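Local atomic coordinates of putative methyltransferase from antibiotic biosynthesis pathway (Anabaena variabilis ATCC 29413, PDB entry 3EGE), a protein that probably transfers a methyl group from S-adenosylmethionine to an acceptor substrate. Residues S49-N54 with H75-E79; R138-Y142 with W193-Y199. Residue numbers count along the deposited sequence, not the author numbering.

Contact 1 of 2, residues S49-N54 with H75-E79; sequences SVALAN and HPQVE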
ATOM      1  N   SER A  49      -5.281  -7.082  -7.262  1.00 67.28           N
ATOM      2  CA  SER A  49      -6.528  -7.346  -7.993  1.00 67.04           C
ATOM      3  C   SER A  49      -6.555  -8.794  -8.470  1.00 65.10           C
ATOM      4  O   SER A  49      -7.524  -9.525  -8.204  1.00 63.96           O
ATOM      5  CB  SER A  49      -6.688  -6.390  -9.197  1.00 67.38           C
ATOM      6  OG  SER A  49      -6.445  -5.030  -8.828  1.00 68.96           O
ATOM      7  N   VAL A  50      -5.466  -9.213  -9.122  1.00 65.00           N
ATOM      8  CA  VAL A  50      -5.324 -10.604  -9.619  1.00 65.05           C
ATOM      9  C   VAL A  50      -5.185 -11.601  -8.475  1.00 64.13           C
ATOM     10  O   VAL A  50      -5.802 -12.666  -8.505  1.00 64.06           O
ATOM     11  CB  VAL A  50      -4.119 -10.757 -10.617  1.00 66.55           C
ATOM     12  CG1 VAL A  50      -3.878 -12.250 -10.993  1.00 60.66           C
ATOM     13  CG2 VAL A  50      -4.361  -9.889 -11.873  1.00 63.39           C
ATOM     14  N   ALA A  51      -4.370 -11.243  -7.484  1.00 64.96           N
ATOM     15  CA  ALA A  51      -4.152 -12.059  -6.286  1.00 66.56           C
ATOM     16  C   ALA A  51      -5.485 -12.350  -5.551  1.00 66.98           C
ATOM     17  O   ALA A  51      -5.762 -13.497  -5.188  1.00 68.00           O
ATOM     18  CB  ALA A  51      -3.111 -11.370  -5.345  1.00 65.56           C
ATOM     19  N   LEU A  52      -6.307 -11.316  -5.377  1.00 67.54           N
ATOM     20  CA  LEU A  52      -7.653 -11.465  -4.771  1.00 68.54           C
ATOM     21  C   LEU A  52      -8.636 -12.152  -5.694  1.00 69.11           C
ATOM     22  O   LEU A  52      -9.478 -12.904  -5.208  1.00 69.83           O
ATOM     23  CB  LEU A  52      -8.216 -10.117  -4.314  1.00 69.86           C
ATOM     24  CG  LEU A  52      -7.458  -9.538  -3.107  1.00 70.79           C
ATOM     25  CD1 LEU A  52      -7.578  -8.044  -3.096  1.00 74.20           C
ATOM     26  CD2 LEU A  52      -7.953 -10.167  -1.795  1.00 69.68           C
ATOM     27  N   ALA A  53      -8.533 -11.917  -7.011  1.00 70.02           N
ATOM     28  CA  ALA A  53      -9.363 -12.637  -7.995  1.00 70.60           C
ATOM     29  C   ALA A  53      -9.091 -14.141  -7.872  1.00 71.20           C
ATOM     30  O   ALA A  53     -10.017 -14.936  -7.821  1.00 72.38           O
ATOM     31  CB  ALA A  53      -9.115 -12.151  -9.451  1.00 70.16           C
ATOM     32  N   ASN A  54      -7.811 -14.502  -7.755  1.00 71.54           N
ATOM     33  CA  ASN A  54      -7.391 -15.894  -7.545  1.00 70.12           C
ATOM     34  C   ASN A  54      -7.846 -16.524  -6.240  1.00 69.80           C
ATOM     35  O   ASN A  54      -7.734 -17.740  -6.114  1.00 69.29           O
ATOM     36  CB  ASN A  54      -5.867 -16.041  -7.724  1.00 70.42           C
ATOM     37  CG  ASN A  54      -5.427 -15.889  -9.180  1.00 69.19           C
ATOM     38  OD1 ASN A  54      -6.175 -16.200 -10.097  1.00 69.59           O
ATOM     39  ND2 ASN A  54      -4.208 -15.444  -9.386  1.00 64.26           N
ATOM     40  N   HIS A  75      -6.930 -11.190 -16.621  1.00 82.61           N
ATOM     41  CA  HIS A  75      -7.489 -12.247 -15.788  1.00 78.75           C
ATOM     42  C   HIS A  75      -8.997 -12.295 -16.037  1.00 77.33           C
ATOM     43  O   HIS A  75      -9.626 -11.221 -16.125  1.00 76.87           O
ATOM     44  CB  HIS A  75      -7.183 -11.967 -14.314  1.00 78.93           C
ATOM     45  CG  HIS A  75      -7.472 -13.123 -13.404  1.00 79.51           C
ATOM     46  ND1 HIS A  75      -8.718 -13.359 -12.868  1.00 77.61           N
ATOM     47  CD2 HIS A  75      -6.675 -14.115 -12.941  1.00 80.79           C
ATOM     48  CE1 HIS A  75      -8.684 -14.448 -12.122  1.00 77.05           C
ATOM     49  NE2 HIS A  75      -7.453 -14.921 -12.142  1.00 81.38           N
ATOM     50  N   PRO A  76      -9.582 -13.515 -16.158  1.00 75.31           N
ATOM     51  CA  PRO A  76     -11.023 -13.629 -16.436  1.00 74.73           C
ATOM     52  C   PRO A  76     -11.980 -12.976 -15.420  1.00 73.24           C
ATOM     53  O   PRO A  76     -13.062 -12.559 -15.820  1.00 72.95           O
ATOM     54  CB  PRO A  76     -11.272 -15.154 -16.466  1.00 74.86           C
ATOM     55  CG  PRO A  76      -9.983 -15.761 -16.592  1.00 75.61           C
ATOM     56  CD  PRO A  76      -8.966 -14.850 -16.033  1.00 74.75           C
ATOM     57  N   GLN A  77     -11.575 -12.935 -14.146  1.00 70.71           N
ATOM     58  CA  GLN A  77     -12.354 -12.372 -13.040  1.00 69.98           C
ATOM     59  C   GLN A  77     -11.944 -10.945 -12.610  1.00 67.73           C
ATOM     60  O   GLN A  77     -12.389 -10.468 -11.565  1.00 66.00           O
ATOM     61  CB  GLN A  77     -12.369 -13.347 -11.836  1.00 71.25           C
ATOM     62  CG  GLN A  77     -13.234 -14.630 -12.032  1.00 75.92           C
ATOM     63  CD  GLN A  77     -12.593 -15.733 -12.859  1.00 82.65           C
ATOM     64  OE1 GLN A  77     -11.377 -15.860 -12.913  1.00 94.72           O
ATOM     65  NE2 GLN A  77     -13.424 -16.563 -13.490  1.00 89.08           N
ATOM     66  N   VAL A  78     -11.119 -10.270 -13.414  1.00 66.28           N
ATOM     67  CA  VAL A  78     -10.727  -8.884 -13.165  1.00 65.48           C
ATOM     68  C   VAL A  78     -11.243  -8.025 -14.332  1.00 64.68           C
ATOM     69  O   VAL A  78     -11.010  -8.372 -15.488  1.00 63.56           O
ATOM     70  CB  VAL A  78      -9.188  -8.715 -12.981  1.00 65.88           C
ATOM     71  CG1 VAL A  78      -8.823  -7.255 -12.679  1.00 58.98           C
ATOM     72  CG2 VAL A  78      -8.682  -9.600 -11.845  1.00 63.74           C
ATOM     73  N   GLU A  79     -11.989  -6.954 -14.021  1.00 64.01           N
ATOM     74  CA  GLU A  79     -12.432  -5.973 -15.029  1.00 63.64           C
ATOM     75  C   GLU A  79     -11.675  -4.672 -14.789  1.00 62.13           C
ATOM     76  O   GLU A  79     -11.704  -4.146 -13.696  1.00 60.75           O
ATOM     77  CB  GLU A  79     -13.949  -5.734 -15.008  1.00 62.52           C
ATOM     78  CG  GLU A  79     -14.814  -7.001 -15.283  1.00 61.02           C
ATOM     79  CD  GLU A  79     -14.573  -7.681 -16.626  1.00 60.56           C
ATOM     80  OE1 GLU A  79     -13.894  -7.136 -17.524  1.00 60.70           O
ATOM     81  OE2 GLU A  79     -15.069  -8.807 -16.796  1.00 64.33           O
TER
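V78 presses its CG2 methyl against the helical flank of the S49-N54 segment: this atom lies 3.5 Å from A53 CB, 3.8 Å from S49 O and 4.3 Å from V50 CG2. The hydrophobic overlap is possible because A53 has only a methyl group, its CA-CB bond directed toward the other segment; the closest CA atoms across the contact, those of A53 and Q77, are 5.9 Å apart.

H75 covers the same side of the helix, nearer its C-terminal end. Its ring lies across V50, A53 and N54, with CE1 3.5 Å from A53 CB and CD2 3.9 Å from V50 CG1; near the ring plane, NE2 donates a hydrogen bond of 2.7 Å to N54 OD1 at an N-H...O angle of 140°. The ring is fixed from its other nitrogen too, since Q77 N donates to H75 ND1 over 3.2 Å. H75 to V78 form a type I turn, closed by V78 N to H75 O at 3.2 Å, which delivers the chain into strand 78-81.

The helix is the one that follows the first strand of the Rossmann-like methyltransferase domain, and it is here packed against the edge strand of the parallel part of the sheet. Near the N-terminal end of the helix, S49 OG is hydrogen-bonded to D40, on strand 37-41.

With ND1 accepting from Q77 N and NE2 donating to N54 OD1, the H75 ring is consistent with a neutral imidazole protonated on NE2, its polar edge joined to the apolar packing of A53 and V78.

Contact 2 of 2, residues R138-Y142 with W193-Y199; sequences RIWLY and WRRPELY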
ATOM      1  N   ARG A 138      11.500   4.308  15.094  1.00 71.45           N
ATOM      2  CA  ARG A 138      12.765   4.747  14.474  1.00 71.89           C
ATOM      3  C   ARG A 138      13.286   3.681  13.477  1.00 71.66           C
ATOM      4  O   ARG A 138      13.461   2.543  13.862  1.00 72.42           O
ATOM      5  CB  ARG A 138      13.786   4.989  15.589  1.00 70.65           C
ATOM      6  CG  ARG A 138      15.199   5.350  15.158  1.00 72.62           C
ATOM      7  CD  ARG A 138      15.401   6.814  14.873  1.00 73.70           C
ATOM      8  NE  ARG A 138      16.634   7.016  14.116  1.00 73.19           N
ATOM      9  CZ  ARG A 138      17.871   6.890  14.603  1.00 69.37           C
ATOM     10  NH1 ARG A 138      18.127   6.605  15.874  1.00 72.87           N
ATOM     11  NH2 ARG A 138      18.885   7.081  13.787  1.00 73.90           N
ATOM     12  N   ILE A 139      13.489   4.052  12.220  1.00 72.25           N
ATOM     13  CA  ILE A 139      14.007   3.142  11.173  1.00 72.42           C
ATOM     14  C   ILE A 139      15.283   3.758  10.612  1.00 69.02           C
ATOM     15  O   ILE A 139      15.302   4.941  10.275  1.00 67.89           O
ATOM     16  CB  ILE A 139      13.012   2.954   9.935  1.00 74.75           C
ATOM     17  CG1 ILE A 139      11.566   2.742  10.381  1.00 82.70           C
ATOM     18  CG2 ILE A 139      13.423   1.773   9.050  1.00 74.73           C
ATOM     19  CD1 ILE A 139      11.400   1.566  11.372  1.00 90.33           C
ATOM     20  N   TRP A 140      16.325   2.943  10.504  1.00 66.44           N
ATOM     21  CA  TRP A 140      17.601   3.309   9.875  1.00 64.91           C
ATOM     22  C   TRP A 140      17.472   3.893   8.453  1.00 64.81           C
ATOM     23  O   TRP A 140      18.260   4.755   8.077  1.00 64.46           O
ATOM     24  CB  TRP A 140      18.538   2.069   9.802  1.00 64.43           C
ATOM     25  CG  TRP A 140      18.033   1.011   8.907  1.00 61.98           C
ATOM     26  CD1 TRP A 140      17.209  -0.000   9.248  1.00 62.57           C
ATOM     27  CD2 TRP A 140      18.260   0.898   7.499  1.00 59.80           C
ATOM     28  NE1 TRP A 140      16.905  -0.744   8.148  1.00 62.94           N
ATOM     29  CE2 TRP A 140      17.529  -0.214   7.051  1.00 63.65           C
ATOM     30  CE3 TRP A 140      19.011   1.642   6.570  1.00 66.08           C
ATOM     31  CZ2 TRP A 140      17.539  -0.633   5.716  1.00 61.43           C
ATOM     32  CZ3 TRP A 140      19.022   1.241   5.237  1.00 64.08           C
ATOM     33  CH2 TRP A 140      18.275   0.117   4.823  1.00 64.42           C
ATOM     34  N   LEU A 141      16.502   3.376   7.680  1.00 64.89           N
ATOM     35  CA  LEU A 141      16.289   3.703   6.262  1.00 64.98           C
ATOM     36  C   LEU A 141      16.291   5.193   5.940  1.00 64.32           C
ATOM     37  O   LEU A 141      16.937   5.635   4.972  1.00 64.28           O
ATOM     38  CB  LEU A 141      14.963   3.065   5.766  1.00 66.18           C
ATOM     39  CG  LEU A 141      14.587   3.148   4.276  1.00 66.80           C
ATOM     40  CD1 LEU A 141      15.727   2.621   3.395  1.00 63.27           C
ATOM     41  CD2 LEU A 141      13.227   2.424   3.980  1.00 65.04           C
ATOM     42  N   TYR A 142      15.626   5.958   6.800  1.00 64.00           N
ATOM     43  CA  TYR A 142      15.458   7.399   6.580  1.00 63.69           C
ATOM     44  C   TYR A 142      16.683   8.240   6.879  1.00 62.50           C
ATOM     45  O   TYR A 142      16.716   9.402   6.496  1.00 61.88           O
ATOM     46  CB  TYR A 142      14.226   7.928   7.288  1.00 63.39           C
ATOM     47  CG  TYR A 142      13.031   7.037   7.053  1.00 64.22           C
ATOM     48  CD1 TYR A 142      12.584   6.747   5.761  1.00 65.38           C
ATOM     49  CD2 TYR A 142      12.347   6.475   8.138  1.00 64.58           C
ATOM     50  CE1 TYR A 142      11.490   5.896   5.554  1.00 64.21           C
ATOM     51  CE2 TYR A 142      11.285   5.657   7.947  1.00 65.58           C
ATOM     52  CZ  TYR A 142      10.846   5.367   6.666  1.00 63.48           C
ATOM     53  OH  TYR A 142       9.780   4.527   6.559  1.00 64.86           O
ATOM     54  N   TRP A 193      13.457  -3.361   5.262  1.00 64.09           N
ATOM     55  CA  TRP A 193      13.974  -2.894   6.565  1.00 64.59           C
ATOM     56  C   TRP A 193      15.009  -3.800   7.251  1.00 63.87           C
ATOM     57  O   TRP A 193      15.741  -3.329   8.085  1.00 62.07           O
ATOM     58  CB  TRP A 193      12.833  -2.653   7.569  1.00 63.38           C
ATOM     59  CG  TRP A 193      12.035  -3.852   7.951  1.00 59.73           C
ATOM     60  CD1 TRP A 193      10.897  -4.298   7.352  1.00 60.70           C
ATOM     61  CD2 TRP A 193      12.287  -4.742   9.042  1.00 62.04           C
ATOM     62  NE1 TRP A 193      10.408  -5.393   8.006  1.00 61.28           N
ATOM     63  CE2 TRP A 193      11.232  -5.691   9.055  1.00 62.34           C
ATOM     64  CE3 TRP A 193      13.275  -4.817  10.033  1.00 59.23           C
ATOM     65  CZ2 TRP A 193      11.170  -6.735   9.986  1.00 61.42           C
ATOM     66  CZ3 TRP A 193      13.198  -5.854  10.983  1.00 61.33           C
ATOM     67  CH2 TRP A 193      12.163  -6.797  10.942  1.00 59.71           C
ATOM     68  N   ARG A 194      15.014  -5.096   6.957  1.00 64.73           N
ATOM     69  CA  ARG A 194      16.007  -6.003   7.538  1.00 65.73           C
ATOM     70  C   ARG A 194      16.988  -6.504   6.475  1.00 66.18           C
ATOM     71  O   ARG A 194      17.834  -7.337   6.787  1.00 67.00           O
ATOM     72  CB  ARG A 194      15.307  -7.171   8.250  1.00 65.59           C
ATOM     73  CG  ARG A 194      15.956  -7.520   9.602  1.00 63.60           C
ATOM     74  CD  ARG A 194      15.305  -8.759  10.201  1.00 66.22           C
ATOM     75  NE  ARG A 194      15.822  -9.961   9.547  1.00 67.99           N
ATOM     76  CZ  ARG A 194      15.578 -11.216   9.911  1.00 66.18           C
ATOM     77  NH1 ARG A 194      14.767 -11.501  10.924  1.00 70.16           N
ATOM     78  NH2 ARG A 194      16.147 -12.212   9.225  1.00 70.34           N
ATOM     79  N   ARG A 195      16.905  -5.949   5.263  1.00 66.24           N
ATOM     80  CA  ARG A 195      17.720  -6.342   4.111  1.00 67.55           C
ATOM     81  C   ARG A 195      18.273  -5.072   3.440  1.00 67.96           C
ATOM     82  O   ARG A 195      17.946  -4.787   2.281  1.00 67.79           O
ATOM     83  CB  ARG A 195      16.844  -7.138   3.143  1.00 67.02           C
ATOM     84  CG  ARG A 195      16.368  -8.484   3.689  1.00 68.92           C
ATOM     85  CD  ARG A 195      15.306  -9.124   2.801  1.00 68.40           C
ATOM     86  NE  ARG A 195      14.004  -8.456   2.920  1.00 72.23           N
ATOM     87  CZ  ARG A 195      12.922  -8.719   2.180  1.00 73.09           C
ATOM     88  NH1 ARG A 195      12.936  -9.613   1.203  1.00 74.99           N
ATOM     89  NH2 ARG A 195      11.800  -8.047   2.417  1.00 75.06           N
ATOM     90  N   PRO A 196      19.138  -4.318   4.156  1.00 67.86           N
ATOM     91  CA  PRO A 196      19.604  -3.010   3.675  1.00 67.89           C
ATOM     92  C   PRO A 196      20.230  -2.977   2.282  1.00 69.41           C
ATOM     93  O   PRO A 196      20.085  -1.967   1.557  1.00 69.79           O
ATOM     94  CB  PRO A 196      20.630  -2.588   4.738  1.00 67.03           C
ATOM     95  CG  PRO A 196      21.042  -3.840   5.380  1.00 67.91           C
ATOM     96  CD  PRO A 196      19.791  -4.661   5.430  1.00 68.01           C
ATOM     97  N   GLU A 197      20.919  -4.067   1.943  1.00 69.64           N
ATOM     98  CA  GLU A 197      21.565  -4.250   0.654  1.00 70.78           C
ATOM     99  C   GLU A 197      20.602  -4.214  -0.536  1.00 70.58           C
ATOM    100  O   GLU A 197      21.004  -3.816  -1.637  1.00 71.29           O
ATOM    101  CB  GLU A 197      22.457  -5.516   0.649  1.00 72.34           C
ATOM    102  CG  GLU A 197      21.757  -6.907   0.656  1.00 77.74           C
ATOM    103  CD  GLU A 197      20.971  -7.266   1.921  1.00 82.37           C
ATOM    104  OE1 GLU A 197      21.263  -6.705   3.009  1.00 81.89           O
ATOM    105  OE2 GLU A 197      20.068  -8.134   1.807  1.00 85.15           O
ATOM    106  N   LEU A 198      19.337  -4.578  -0.321  1.00 69.05           N
ATOM    107  CA  LEU A 198      18.350  -4.533  -1.400  1.00 68.65           C
ATOM    108  C   LEU A 198      18.145  -3.126  -2.007  1.00 69.00           C
ATOM    109  O   LEU A 198      17.852  -2.998  -3.222  1.00 68.12           O
ATOM    110  CB  LEU A 198      16.997  -5.139  -0.971  1.00 67.48           C
ATOM    111  CG  LEU A 198      16.905  -6.651  -0.738  1.00 68.14           C
ATOM    112  CD1 LEU A 198      15.444  -7.028  -0.435  1.00 59.10           C
ATOM    113  CD2 LEU A 198      17.441  -7.468  -1.936  1.00 62.89           C
ATOM    114  N   TYR A 199      18.297  -2.095  -1.165  1.00 68.53           N
ATOM    115  CA  TYR A 199      18.176  -0.694  -1.599  1.00 67.83           C
ATOM    116  C   TYR A 199      19.253  -0.254  -2.581  1.00 69.22           C
ATOM    117  O   TYR A 199      19.041   0.707  -3.306  1.00 70.33           O
ATOM    118  CB  TYR A 199      18.107   0.258  -0.398  1.00 66.62           C
ATOM    119  CG  TYR A 199      16.840   0.040   0.382  1.00 62.97           C
ATOM    120  CD1 TYR A 199      15.620   0.517  -0.095  1.00 60.59           C
ATOM    121  CD2 TYR A 199      16.843  -0.709   1.567  1.00 64.84           C
ATOM    122  CE1 TYR A 199      14.423   0.275   0.600  1.00 67.62           C
ATOM    123  CE2 TYR A 199      15.667  -0.936   2.277  1.00 64.80           C
ATOM    124  CZ  TYR A 199      14.466  -0.446   1.795  1.00 62.54           C
ATOM    125  OH  TYR A 199      13.344  -0.660   2.509  1.00 65.55           O
TER
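Two irregular backbones meet here, approaching most closely at L141 and W193, whose CA atoms are 7.0 Å apart. W140 to Y142 have helical phi/psi values but lack the regular bonds, whereas P196 to Y199 make a short 3-10 segment, with L198 N bonded to R195 O at 3.0 Å and Y199 N to P196 O at 3.3 Å.

W140 spans the gap. Its NE1 donates to W193 O over 2.8 Å with an angle of 162°, a nearly straight bond from a buried indole to a main-chain carbonyl, and the far end of the ring, CH2, packs 3.6 Å from P196 CB and 3.7 Å from Y199 CD2. Both segments belong to the part of the chain that lies beside the Rossmann-like sheet, one in the loop between strand 126-131 and helix 146-153, the other between strand 172-181 and helix 202-206. Helix 216-231 covers the pair through L226, and W235 meets W140 edge-to-face.

L141 supplies the second anchor: CD1 sits 3.6 Å from the centroid of the Y199 ring and 10° off its normal, a CH-pi contact over the face. The Y199 hydroxyl, whose OH is 3.4 Å from L141 CD2, is hydrogen-bonded to A189 O.

Contact 1 closes before contact 2 opens, so the two follow one another along the chain. Their centres are 32 Å apart, their nearest atoms about 17 Å, and they lie on opposite sides of the chain's centre. Contact 1 fastens helix 47-53 to strand 78-81, an outermost strand of the mixed sheet; contact 2 joins loops that leave strands 126-131 and 172-181 in the other half of that sheet's strand order. The sheet is thus the element connecting them, with no direct touch. The first belongs to the Rossmann-like methyltransferase unit, whereas the second ties together the mainly helical region that extends from it.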